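Local coordinates for intimin (Escherichia coli, PDB 1F00), which is a cell-adhesion protein that probably displays its C-terminal lectin-like domain on a rod of immunoglobulin-like domains to bind a receptor at the host cell, at residues Y23-M28 against G59-T64; T43-L48 against L65-P70; G71-S76 against V91-T96; V118-G123 against G225-Y230. All blocks are in the same frame, centred on the assembly; numbering follows the deposited sequence.

How the contacts relate
Three of the four contacts belong to one immunoglobulin-like domain and meet in its interior, whereas the fourth lies in another part of the rod. Contact 1 pairs strands 21-29 and 60-66 within one sheet, and contact 2 extends the same sheet from strand 60-66 to strand 47-48. Contact 3 joins two strands of the facing sheet. Centres of contacts 2 and 3 are only about 7 Å apart, and Ser73 OG hydrogen-bonds Leu45 O (2.7 Å). Contact 1 reaches contact 3 through the Tyr23 ring. Contact 4, about 43 Å from contact 3 between centres, packs the end of strand 118-120 and its turn against the loop after helix 214-224.

Contact 1: residues Y23-M28 against G59-T64; sequences YTVKVM and GYAKVT
Tyr23 to Val27 run antiparallel to Gly59 to Val63 as neighbouring strands in one sheet of an immunoglobulin-like beta sandwich. Backbone hydrogen bonds carry the pairing: Tyr23 and Val63 bond reciprocally, as do Val25 and Ala61, and Val27 N adds a further bond to Gly59 O at 2.7 Å. Gly59, which accepts this last bond just as strand 60-66 begins, has a positive phi of 85°. Between them lie the non-hydrogen-bonded pairs Thr24 with Lys62 and Lys26 with Tyr60, where CA-H groups approach carbonyl oxygens; Lys26 CA comes to 3.1 Å from Gly59 O.

Apolar packing occupies the face bearing Tyr23, Val25, Ala61 and Val63, which is turned to the interior. Val25 CG2 presses on Ala61 CB at 3.5 Å, a tight carbon-carbon contact, and Phe41 of the opposing sheet covers both Val25 and Val63.

The other face, with Thr24, Lys26, Tyr60 and Lys62, carries more polar groups. Lys26 is fully extended, with CG anti to the backbone N (chi1 -177°), and its CG makes a CH-pi contact over one face of the Tyr60 ring, 4.3 Å from the centroid and offset toward the rim. Thr24 CG2 approaches the same ring obliquely. Lys62 instead folds back at chi3 and chi4, which brings its NZ to 3.3 Å from Thr24 OG1 in a weak hydrogen bond.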
loop_
_atom_site.group_PDB
_atom_site.type_symbol
_atom_site.label_atom_id
_atom_site.label_comp_id
_atom_site.label_asym_id
_atom_site.label_seq_id
_atom_site.Cartn_x
_atom_site.Cartn_y
_atom_site.Cartn_z
ATOM N N TYR A 23 0.107 25.185 21.308
ATOM C CA TYR A 23 0.078 26.607 21.012
ATOM C C TYR A 23 0.808 27.358 22.111
ATOM O O TYR A 23 0.635 27.071 23.296
ATOM C CB TYR A 23 -1.368 27.108 20.927
ATOM C CG TYR A 23 -2.144 26.560 19.754
ATOM C CD1 TYR A 23 -2.670 25.270 19.779
ATOM C CD2 TYR A 23 -2.338 27.330 18.607
ATOM C CE1 TYR A 23 -3.372 24.761 18.691
ATOM C CE2 TYR A 23 -3.032 26.832 17.519
ATOM C CZ TYR A 23 -3.548 25.547 17.565
ATOM O OH TYR A 23 -4.250 25.054 16.493
ATOM N N THR A 24 1.631 28.317 21.715
ATOM C CA THR A 24 2.366 29.101 22.687
ATOM C C THR A 24 2.121 30.586 22.451
ATOM O O THR A 24 2.330 31.091 21.349
ATOM C CB THR A 24 3.883 28.811 22.606
ATOM O OG1 THR A 24 4.115 27.404 22.780
ATOM C CG2 THR A 24 4.625 29.575 23.698
ATOM N N VAL A 25 1.646 31.276 23.483
ATOM C CA VAL A 25 1.401 32.708 23.381
ATOM C C VAL A 25 2.336 33.445 24.325
ATOM O O VAL A 25 2.836 32.877 25.297
ATOM C CB VAL A 25 -0.056 33.087 23.752
ATOM C CG1 VAL A 25 -1.022 32.517 22.734
ATOM C CG2 VAL A 25 -0.390 32.586 25.147
ATOM N N LYS A 26 2.585 34.712 24.023
ATOM C CA LYS A 26 3.444 35.529 24.864
ATOM C C LYS A 26 2.688 36.817 25.146
ATOM O O LYS A 26 2.159 37.448 24.229
ATOM C CB LYS A 26 4.764 35.829 24.153
ATOM C CG LYS A 26 5.746 36.626 24.994
ATOM C CD LYS A 26 7.073 36.817 24.282
ATOM C CE LYS A 26 8.067 37.544 25.177
ATOM N NZ LYS A 26 9.399 37.715 24.538
ATOM N N VAL A 27 2.604 37.181 26.422
ATOM C CA VAL A 27 1.918 38.401 26.825
ATOM C C VAL A 27 2.975 39.428 27.204
ATOM O O VAL A 27 3.877 39.144 27.992
ATOM C CB VAL A 27 0.983 38.146 28.022
ATOM C CG1 VAL A 27 0.331 39.443 28.464
ATOM C CG2 VAL A 27 -0.079 37.131 27.635
ATOM N N MET A 28 2.863 40.619 26.633
ATOM C CA MET A 28 3.830 41.672 26.895
ATOM C C MET A 28 3.203 43.015 27.220
ATOM O O MET A 28 2.030 43.269 26.937
ATOM C CB MET A 28 4.743 41.854 25.680
ATOM C CG MET A 28 5.568 40.638 25.310
ATOM S SD MET A 28 6.934 40.390 26.444
ATOM C CE MET A 28 8.196 41.427 25.683
ATOM N N GLY A 59 6.388 35.530 30.460
ATOM C CA GLY A 59 5.247 35.944 29.662
ATOM C C GLY A 59 4.652 34.897 28.739
ATOM O O GLY A 59 3.795 35.220 27.915
ATOM N N TYR A 60 5.084 33.645 28.872
ATOM C CA TYR A 60 4.571 32.580 28.017
ATOM C C TYR A 60 3.465 31.736 28.641
ATOM O O TYR A 60 3.459 31.487 29.844
ATOM C CB TYR A 60 5.708 31.657 27.576
ATOM C CG TYR A 60 6.721 32.303 26.661
ATOM C CD1 TYR A 60 7.923 32.801 27.159
ATOM C CD2 TYR A 60 6.484 32.407 25.290
ATOM C CE1 TYR A 60 8.868 33.381 26.313
ATOM C CE2 TYR A 60 7.419 32.987 24.438
ATOM C CZ TYR A 60 8.608 33.470 24.954
ATOM O OH TYR A 60 9.535 34.041 24.114
ATOM N N ALA A 61 2.527 31.304 27.803
ATOM C CA ALA A 61 1.404 30.467 28.218
ATOM C C ALA A 61 1.252 29.406 27.132
ATOM O O ALA A 61 1.405 29.698 25.944
ATOM C CB ALA A 61 0.136 31.293 28.330
ATOM N N LYS A 62 0.938 28.181 27.531
ATOM C CA LYS A 62 0.831 27.094 26.568
ATOM C C LYS A 62 -0.339 26.144 26.800
ATOM O O LYS A 62 -0.733 25.895 27.935
ATOM C CB LYS A 62 2.148 26.317 26.582
ATOM C CG LYS A 62 2.127 24.959 25.922
ATOM C CD LYS A 62 3.442 24.220 26.167
ATOM C CE LYS A 62 4.614 24.850 25.414
ATOM N NZ LYS A 62 4.903 26.258 25.812
ATOM N N VAL A 63 -0.885 25.622 25.705
ATOM C CA VAL A 63 -1.994 24.668 25.743
ATOM C C VAL A 63 -1.885 23.747 24.527
ATOM O O VAL A 63 -1.235 24.094 23.541
ATOM C CB VAL A 63 -3.362 25.376 25.705
ATOM C CG1 VAL A 63 -3.527 26.262 26.930
ATOM C CG2 VAL A 63 -3.489 26.193 24.426
ATOM N N THR A 64 -2.511 22.575 24.601
ATOM C CA THR A 64 -2.467 21.621 23.495
ATOM C C THR A 64 -3.854 21.337 22.933
ATOM O O THR A 64 -4.858 21.450 23.637
ATOM C CB THR A 64 -1.831 20.286 23.930
ATOM O OG1 THR A 64 -2.562 19.744 25.035
ATOM C CG2 THR A 64 -0.382 20.494 24.335
#

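Contact 2: residues T43-L48 against L65-P70; sequences TTLGKL and LTSTTP
Leu65 lays its CD2 methyl against the backbone of the turn formed by residues 43-48, 3.6 Å from Leu45 O and 3.8 Å from Gly46 CA. CG anti to the backbone N (chi1 -167°) extends the side chain under that turn. Val75 and Phe93 of the facing sheet also pack on this leucine. Leu48 CD2 approaches it from the neighbouring strand, at its CB.

Leu45 reaches instead toward residues 67-70, its end carried there by CG anti to the backbone N (chi1 175°). Its two methyls lie over one side of that turn: the leucine crosses the Thr69 side chain obliquely, CD1 3.6 Å from OG1, while CD2 lies near Pro70 O and CG is next to Ser67 OG. That hydroxyl is held by its own segment, donating to a lone pair of Thr69 O at 2.6 Å, so Leu45 rests on a braced turn.

Lys47 and Thr66 form the antiparallel hydrogen-bonded pair, with Lys47 N 2.7 Å from Thr66 O and Thr66 N returning a longer bond of 3.1 Å to Lys47 O. Gly46, at a positive phi of 104°, brings its CA to 3.1 Å from Thr66 O.

The chemistry is therefore divided: two backbone bonds fix the short strand 47-48 on strand 60-66, while leucine methyls lie against carbonyl and hydroxyl oxygens by van der Waals contact, the Ser67 hydroxyl being already engaged by Thr69 O.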
loop_
_atom_site.group_PDB
_atom_site.type_symbol
_atom_site.label_atom_id
_atom_site.label_comp_id
_atom_site.label_asym_id
_atom_site.label_seq_id
_atom_site.Cartn_x
_atom_site.Cartn_y
_atom_site.Cartn_z
ATOM N N THR A 43 -11.501 26.931 20.678
ATOM C CA THR A 43 -11.223 26.318 19.389
ATOM C C THR A 43 -12.495 26.104 18.606
ATOM O O THR A 43 -13.572 25.956 19.180
ATOM C CB THR A 43 -10.540 24.948 19.544
ATOM O OG1 THR A 43 -9.468 25.048 20.485
ATOM C CG2 THR A 43 -9.978 24.491 18.209
ATOM N N THR A 44 -12.365 26.081 17.285
ATOM C CA THR A 44 -13.506 25.849 16.420
ATOM C C THR A 44 -13.640 24.347 16.169
ATOM O O THR A 44 -14.647 23.892 15.630
ATOM C CB THR A 44 -13.333 26.563 15.073
ATOM O OG1 THR A 44 -12.179 26.042 14.400
ATOM C CG2 THR A 44 -13.162 28.062 15.289
ATOM N N LEU A 45 -12.618 23.585 16.560
ATOM C CA LEU A 45 -12.620 22.131 16.378
ATOM C C LEU A 45 -11.585 21.428 17.252
ATOM O O LEU A 45 -10.433 21.851 17.332
ATOM C CB LEU A 45 -12.352 21.775 14.912
ATOM C CG LEU A 45 -12.213 20.273 14.627
ATOM C CD1 LEU A 45 -13.543 19.580 14.860
ATOM C CD2 LEU A 45 -11.747 20.058 13.198
ATOM N N GLY A 46 -11.996 20.348 17.907
ATOM C CA GLY A 46 -11.069 19.610 18.742
ATOM C C GLY A 46 -11.239 19.819 20.233
ATOM O O GLY A 46 -12.212 20.423 20.680
ATOM N N LYS A 47 -10.280 19.307 21.002
ATOM C CA LYS A 47 -10.284 19.412 22.459
ATOM C C LYS A 47 -9.026 20.089 22.988
ATOM O O LYS A 47 -7.911 19.644 22.725
ATOM C CB LYS A 47 -10.381 18.023 23.098
ATOM C CG LYS A 47 -11.787 17.478 23.276
ATOM C CD LYS A 47 -11.749 16.214 24.136
ATOM C CE LYS A 47 -13.144 15.733 24.506
ATOM N NZ LYS A 47 -13.949 15.369 23.306
ATOM N N LEU A 48 -9.209 21.159 23.751
ATOM C CA LEU A 48 -8.088 21.882 24.331
ATOM C C LEU A 48 -7.739 21.289 25.694
ATOM O O LEU A 48 -8.628 20.943 26.473
ATOM C CB LEU A 48 -8.447 23.360 24.499
ATOM C CG LEU A 48 -8.553 24.197 23.224
ATOM C CD1 LEU A 48 -9.302 25.490 23.508
ATOM C CD2 LEU A 48 -7.151 24.483 22.697
ATOM N N LEU A 65 -3.896 20.962 21.657
ATOM C CA LEU A 65 -5.149 20.671 20.966
ATOM C C LEU A 65 -5.093 19.294 20.300
ATOM O O LEU A 65 -4.090 18.936 19.686
ATOM C CB LEU A 65 -5.402 21.736 19.887
ATOM C CG LEU A 65 -6.756 21.908 19.180
ATOM C CD1 LEU A 65 -6.538 22.730 17.920
ATOM C CD2 LEU A 65 -7.368 20.580 18.799
ATOM N N THR A 66 -6.178 18.537 20.425
ATOM C CA THR A 66 -6.287 17.216 19.806
ATOM C C THR A 66 -7.667 17.152 19.159
ATOM O O THR A 66 -8.508 18.018 19.410
ATOM C CB THR A 66 -6.178 16.086 20.844
ATOM O OG1 THR A 66 -7.269 16.178 21.766
ATOM C CG2 THR A 66 -4.869 16.194 21.609
ATOM N N SER A 67 -7.907 16.142 18.329
ATOM C CA SER A 67 -9.203 16.012 17.673
ATOM C C SER A 67 -9.506 14.568 17.290
ATOM O O SER A 67 -8.596 13.792 16.995
ATOM C CB SER A 67 -9.245 16.899 16.424
ATOM O OG SER A 67 -10.523 16.871 15.814
ATOM N N THR A 68 -10.788 14.213 17.301
ATOM C CA THR A 68 -11.203 12.865 16.934
ATOM C C THR A 68 -11.769 12.861 15.519
ATOM O O THR A 68 -12.047 11.805 14.951
ATOM C CB THR A 68 -12.277 12.311 17.898
ATOM O OG1 THR A 68 -13.444 13.139 17.849
ATOM C CG2 THR A 68 -11.741 12.266 19.319
ATOM N N THR A 69 -11.951 14.052 14.955
ATOM C CA THR A 69 -12.460 14.166 13.595
ATOM C C THR A 69 -11.538 15.083 12.802
ATOM O O THR A 69 -10.942 16.009 13.353
ATOM C CB THR A 69 -13.907 14.741 13.553
ATOM O OG1 THR A 69 -13.890 16.122 13.922
ATOM C CG2 THR A 69 -14.815 13.976 14.510
ATOM N N PRO A 70 -11.399 14.825 11.495
ATOM C CA PRO A 70 -10.547 15.622 10.608
ATOM C C PRO A 70 -11.177 16.973 10.285
ATOM O O PRO A 70 -12.388 17.147 10.424
ATOM C CB PRO A 70 -10.433 14.739 9.372
ATOM C CG PRO A 70 -11.794 14.115 9.312
ATOM C CD PRO A 70 -12.024 13.713 10.755
#

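Contact 3: residues G71-S76 against V91-T96; sequences GKSLVS and VEFFTT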
loop_
_atom_site.group_PDB
_atom_site.type_symbol
_atom_site.label_atom_id
_atom_site.label_comp_id
_atom_site.label_asym_id
_atom_site.label_seq_id
_atom_site.Cartn_x
_atom_site.Cartn_y
_atom_site.Cartn_z
ATOM N N GLY A 71 -10.354 17.924 9.855
ATOM C CA GLY A 71 -10.864 19.239 9.509
ATOM C C GLY A 71 -9.957 20.374 9.929
ATOM O O GLY A 71 -8.992 20.168 10.668
ATOM N N LYS A 72 -10.249 21.578 9.446
ATOM C CA LYS A 72 -9.448 22.736 9.814
ATOM C C LYS A 72 -9.866 23.173 11.213
ATOM O O LYS A 72 -11.050 23.144 11.553
ATOM C CB LYS A 72 -9.669 23.899 8.840
ATOM C CG LYS A 72 -9.203 23.647 7.416
ATOM C CD LYS A 72 -9.132 24.957 6.642
ATOM C CE LYS A 72 -8.737 24.739 5.190
ATOM N NZ LYS A 72 -9.802 24.024 4.433
ATOM N N SER A 73 -8.891 23.572 12.020
ATOM C CA SER A 73 -9.164 24.017 13.378
ATOM C C SER A 73 -8.564 25.400 13.607
ATOM O O SER A 73 -7.416 25.662 13.240
ATOM C CB SER A 73 -8.579 23.027 14.387
ATOM O OG SER A 73 -8.912 23.396 15.714
ATOM N N LEU A 74 -9.351 26.285 14.209
ATOM C CA LEU A 74 -8.896 27.637 14.489
ATOM C C LEU A 74 -8.951 27.957 15.973
ATOM O O LEU A 74 -10.030 28.065 16.561
ATOM C CB LEU A 74 -9.733 28.653 13.712
ATOM C CG LEU A 74 -9.431 30.122 14.024
ATOM C CD1 LEU A 74 -7.926 30.384 13.996
ATOM C CD2 LEU A 74 -10.159 30.994 13.011
ATOM N N VAL A 75 -7.776 28.092 16.574
ATOM C CA VAL A 75 -7.663 28.407 17.989
ATOM C C VAL A 75 -7.519 29.916 18.187
ATOM O O VAL A 75 -6.849 30.599 17.407
ATOM C CB VAL A 75 -6.444 27.703 18.615
ATOM C CG1 VAL A 75 -6.224 28.192 20.036
ATOM C CG2 VAL A 75 -6.662 26.194 18.609
ATOM N N SER A 76 -8.163 30.425 19.231
ATOM C CA SER A 76 -8.110 31.843 19.561
ATOM C C SER A 76 -7.785 31.982 21.041
ATOM O O SER A 76 -8.169 31.137 21.848
ATOM C CB SER A 76 -9.453 32.519 19.273
ATOM O OG SER A 76 -9.750 32.487 17.894
ATOM N N VAL A 91 -4.729 25.353 11.674
ATOM C CA VAL A 91 -4.105 24.031 11.622
ATOM C C VAL A 91 -5.110 23.022 11.076
ATOM O O VAL A 91 -6.306 23.315 10.989
ATOM C CB VAL A 91 -3.641 23.560 13.027
ATOM C CG1 VAL A 91 -2.724 24.602 13.648
ATOM C CG2 VAL A 91 -4.854 23.300 13.924
ATOM N N GLU A 92 -4.634 21.835 10.706
ATOM C CA GLU A 92 -5.526 20.812 10.170
ATOM C C GLU A 92 -5.299 19.420 10.748
ATOM O O GLU A 92 -4.159 18.969 10.898
ATOM C CB GLU A 92 -5.372 20.712 8.654
ATOM C CG GLU A 92 -5.366 22.028 7.912
ATOM C CD GLU A 92 -5.107 21.831 6.436
ATOM O OE1 GLU A 92 -6.059 21.490 5.702
ATOM O OE2 GLU A 92 -3.943 21.999 6.014
ATOM N N PHE A 93 -6.395 18.739 11.064
ATOM C CA PHE A 93 -6.312 17.380 11.564
ATOM C C PHE A 93 -6.742 16.469 10.425
ATOM O O PHE A 93 -7.661 16.795 9.665
ATOM C CB PHE A 93 -7.219 17.182 12.782
ATOM C CG PHE A 93 -6.711 17.858 14.021
ATOM C CD1 PHE A 93 -7.028 19.188 14.286
ATOM C CD2 PHE A 93 -5.876 17.177 14.905
ATOM C CE1 PHE A 93 -6.520 19.832 15.410
ATOM C CE2 PHE A 93 -5.363 17.810 16.032
ATOM C CZ PHE A 93 -5.684 19.141 16.285
ATOM N N PHE A 94 -6.064 15.334 10.289
ATOM C CA PHE A 94 -6.391 14.401 9.224
ATOM C C PHE A 94 -6.620 12.998 9.761
ATOM O O PHE A 94 -6.014 12.588 10.755
ATOM C CB PHE A 94 -5.268 14.383 8.176
ATOM C CG PHE A 94 -5.145 15.665 7.391
ATOM C CD1 PHE A 94 -6.061 15.974 6.392
ATOM C CD2 PHE A 94 -4.118 16.568 7.657
ATOM C CE1 PHE A 94 -5.957 17.163 5.668
ATOM C CE2 PHE A 94 -4.003 17.758 6.944
ATOM C CZ PHE A 94 -4.928 18.058 5.942
ATOM N N THR A 95 -7.516 12.272 9.104
ATOM C CA THR A 95 -7.823 10.903 9.487
ATOM C C THR A 95 -6.545 10.071 9.424
ATOM O O THR A 95 -5.609 10.414 8.705
ATOM C CB THR A 95 -8.863 10.292 8.529
ATOM O OG1 THR A 95 -10.145 10.887 8.776
ATOM C CG2 THR A 95 -8.952 8.789 8.711
ATOM N N THR A 96 -6.519 8.985 10.189
ATOM C CA THR A 96 -5.381 8.070 10.224
ATOM C C THR A 96 -5.141 7.462 8.841
ATOM O O THR A 96 -6.070 6.945 8.218
ATOM C CB THR A 96 -5.646 6.909 11.196
ATOM O OG1 THR A 96 -5.946 7.430 12.494
ATOM C CG2 THR A 96 -4.426 5.998 11.284
#
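Gly71 to Ser73 pair antiparallel with Val91 to Phe93 through four backbone hydrogen bonds, two at Gly71 with Phe93 and two at Ser73 with Val91, while the two strand axes approach to 4.6 Å at an angle of 146°. Gly71 has a phi of 141°, in a region open mainly to glycine.

On the inward face, Ser73 CB meets two partners. It is 3.8 Å from Val91 CG2, and it touches the Phe93 ring at its edge, in the ring plane, 3.9 Å from CE1. Ser73 OG, anti to the backbone N (chi1 -176°), turns to Leu45 O on the neighbouring turn and hydrogen-bonds it, which satisfies this buried hydroxyl. Leu65 of the opposing sheet packs on both Ser73 and Phe93, and Ile21 and Tyr23 pack on Val91.

On the outward face, Lys72 and Glu92 lie side by side and point the same way, their CG atoms 4.2 Å apart. Their charged ends do not touch, for Lys72 NZ stays 4.7 Å from Glu92 OE1; any attraction between them is probably modest and long-range. The backbone of Glu92 also bonds to Thr11 and Ala13, so strand 91-94 is joined on its far side to strand 12-14, which runs parallel to it.

Strand 91-94 thus lies between an antiparallel neighbour, 71-79, and a parallel one from the start of the domain, 12-14, the place that the final strand takes in immunoglobulin-like beta sandwiches.

Contact 4: residues V118-G123 against G225-Y230; sequences VWLQYG and GAANKY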
loop_
_atom_site.group_PDB
_atom_site.type_symbol
_atom_site.label_atom_id
_atom_site.label_comp_id
_atom_site.label_asym_id
_atom_site.label_seq_id
_atom_site.Cartn_x
_atom_site.Cartn_y
_atom_site.Cartn_z
ATOM N N VAL A 118 0.017 -17.733 -4.154
ATOM C CA VAL A 118 0.541 -18.350 -5.372
ATOM C C VAL A 118 0.628 -17.167 -6.328
ATOM O O VAL A 118 -0.381 -16.524 -6.627
ATOM C CB VAL A 118 -0.417 -19.416 -5.941
ATOM C CG1 VAL A 118 0.171 -20.027 -7.202
ATOM C CG2 VAL A 118 -0.649 -20.498 -4.903
ATOM N N TRP A 119 1.829 -16.857 -6.794
ATOM C CA TRP A 119 1.995 -15.692 -7.656
ATOM C C TRP A 119 2.340 -15.937 -9.104
ATOM O O TRP A 119 3.329 -16.602 -9.411
ATOM C CB TRP A 119 3.101 -14.771 -7.138
ATOM C CG TRP A 119 2.987 -14.245 -5.752
ATOM C CD1 TRP A 119 1.928 -14.349 -4.900
ATOM C CD2 TRP A 119 3.993 -13.498 -5.059
ATOM N NE1 TRP A 119 2.213 -13.711 -3.711
ATOM C CE2 TRP A 119 3.477 -13.181 -3.784
ATOM C CE3 TRP A 119 5.283 -13.067 -5.397
ATOM C CZ2 TRP A 119 4.209 -12.452 -2.840
ATOM C CZ3 TRP A 119 6.012 -12.340 -4.458
ATOM C CH2 TRP A 119 5.470 -12.043 -3.193
ATOM N N LEU A 120 1.533 -15.382 -9.996
ATOM C CA LEU A 120 1.857 -15.453 -11.407
ATOM C C LEU A 120 2.968 -14.398 -11.430
ATOM O O LEU A 120 2.757 -13.281 -10.951
ATOM C CB LEU A 120 0.674 -14.972 -12.252
ATOM C CG LEU A 120 0.938 -14.756 -13.743
ATOM C CD1 LEU A 120 1.363 -16.069 -14.391
ATOM C CD2 LEU A 120 -0.329 -14.219 -14.409
ATOM N N GLN A 121 4.148 -14.725 -11.941
ATOM C CA GLN A 121 5.205 -13.714 -11.958
ATOM C C GLN A 121 4.764 -12.493 -12.755
ATOM O O GLN A 121 4.235 -12.619 -13.862
ATOM C CB GLN A 121 6.507 -14.258 -12.556
ATOM C CG GLN A 121 7.678 -13.310 -12.301
ATOM C CD GLN A 121 9.005 -13.790 -12.875
ATOM O OE1 GLN A 121 10.055 -13.570 -12.279
ATOM N NE2 GLN A 121 8.962 -14.429 -14.035
ATOM N N TYR A 122 4.983 -11.315 -12.180
ATOM C CA TYR A 122 4.614 -10.053 -12.806
ATOM C C TYR A 122 3.111 -9.822 -12.785
ATOM O O TYR A 122 2.586 -8.991 -13.519
ATOM C CB TYR A 122 5.174 -9.984 -14.233
ATOM C CG TYR A 122 6.684 -10.108 -14.239
ATOM C CD1 TYR A 122 7.335 -10.970 -15.120
ATOM C CD2 TYR A 122 7.458 -9.409 -13.309
ATOM C CE1 TYR A 122 8.721 -11.142 -15.068
ATOM C CE2 TYR A 122 8.840 -9.572 -13.248
ATOM C CZ TYR A 122 9.465 -10.439 -14.127
ATOM O OH TYR A 122 10.829 -10.607 -14.064
ATOM N N GLY A 123 2.422 -10.581 -11.938
ATOM C CA GLY A 123 0.996 -10.386 -11.776
ATOM C C GLY A 123 0.917 -9.039 -11.076
ATOM O O GLY A 123 1.895 -8.619 -10.445
ATOM N N GLY A 225 -6.770 -14.826 -12.936
ATOM C CA GLY A 225 -7.541 -14.625 -14.152
ATOM C C GLY A 225 -6.616 -14.679 -15.361
ATOM O O GLY A 225 -5.425 -14.969 -15.222
ATOM N N ALA A 226 -7.152 -14.399 -16.547
ATOM C CA ALA A 226 -6.365 -14.431 -17.781
ATOM C C ALA A 226 -5.044 -13.656 -17.653
ATOM O O ALA A 226 -5.042 -12.457 -17.390
ATOM C CB ALA A 226 -7.194 -13.873 -18.936
ATOM N N ALA A 227 -3.926 -14.348 -17.864
ATOM C CA ALA A 227 -2.604 -13.740 -17.739
ATOM C C ALA A 227 -2.343 -12.514 -18.605
ATOM O O ALA A 227 -1.617 -11.610 -18.189
ATOM C CB ALA A 227 -1.522 -14.783 -18.011
ATOM N N ASN A 228 -2.920 -12.473 -19.803
ATOM C CA ASN A 228 -2.671 -11.346 -20.692
ATOM C C ASN A 228 -3.362 -10.049 -20.293
ATOM O O ASN A 228 -3.397 -9.092 -21.065
ATOM C CB ASN A 228 -3.005 -11.711 -22.144
ATOM C CG ASN A 228 -4.464 -12.055 -22.350
ATOM O OD1 ASN A 228 -4.913 -12.196 -23.484
ATOM N ND2 ASN A 228 -5.207 -12.195 -21.264
ATOM N N LYS A 229 -3.914 -10.024 -19.084
ATOM C CA LYS A 229 -4.554 -8.824 -18.563
ATOM C C LYS A 229 -3.449 -8.020 -17.889
ATOM O O LYS A 229 -3.616 -6.841 -17.578
ATOM C CB LYS A 229 -5.630 -9.183 -17.539
ATOM C CG LYS A 229 -6.930 -9.652 -18.162
ATOM C CD LYS A 229 -7.610 -8.520 -18.909
ATOM C CE LYS A 229 -8.913 -8.994 -19.529
ATOM N NZ LYS A 229 -9.769 -9.677 -18.516
ATOM N N TYR A 230 -2.317 -8.682 -17.667
ATOM C CA TYR A 230 -1.170 -8.053 -17.037
ATOM C C TYR A 230 -0.182 -7.564 -18.090
ATOM O O TYR A 230 0.115 -8.260 -19.059
ATOM C CB TYR A 230 -0.511 -9.031 -16.060
ATOM C CG TYR A 230 -1.499 -9.500 -15.016
ATOM C CD1 TYR A 230 -2.191 -10.700 -15.170
ATOM C CD2 TYR A 230 -1.839 -8.677 -13.943
ATOM C CE1 TYR A 230 -3.210 -11.063 -14.285
ATOM C CE2 TYR A 230 -2.853 -9.029 -13.057
ATOM C CZ TYR A 230 -3.537 -10.219 -13.236
ATOM O OH TYR A 230 -4.572 -10.532 -12.389
#
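Leu120 drives its CD2 methyl into the corner between Ala227 and Tyr230, 3.8 Å from Ala227 CB and 4.1 Å from Tyr230 CD1. With CG anti to the backbone N (chi1 170°), the leucine reaches across to the loop after helix 214-224 and crosses the tyrosine ring obliquely. Trp224 and Pro188 pack on the same side chain, so the leucine is buried.

A second close approach comes from the turn itself. Leu120 to Gly123 form a type II beta turn, closed by a hydrogen bond from Gly123 N to Leu120 O (2.9 Å), and Gly123 CA makes a CH-pi contact over one face of the Tyr230 ring, its direction from the centroid 22° off the ring normal. The hydroxyl of Tyr230 bonds Trp224 O and Gly108 N, which pins the ring at its far end.

The contact is looser around Tyr122. Its carbonyl oxygen comes no nearer than 4.0 Å to Tyr230 CB, and its partly exposed side chain leads away to meet the Tyr232 ring.

No hydrogen bond crosses between the two segments. Strand 118-120, which pairs with strand 184-190, and the turn leading to strand 124-130 therefore pack on the loop after helix 214-224 by apolar and CH-pi contact, a junction that probably couples the lectin-like domain to the immunoglobulin-like one before it, while polar bonds to surrounding residues orient the tyrosine.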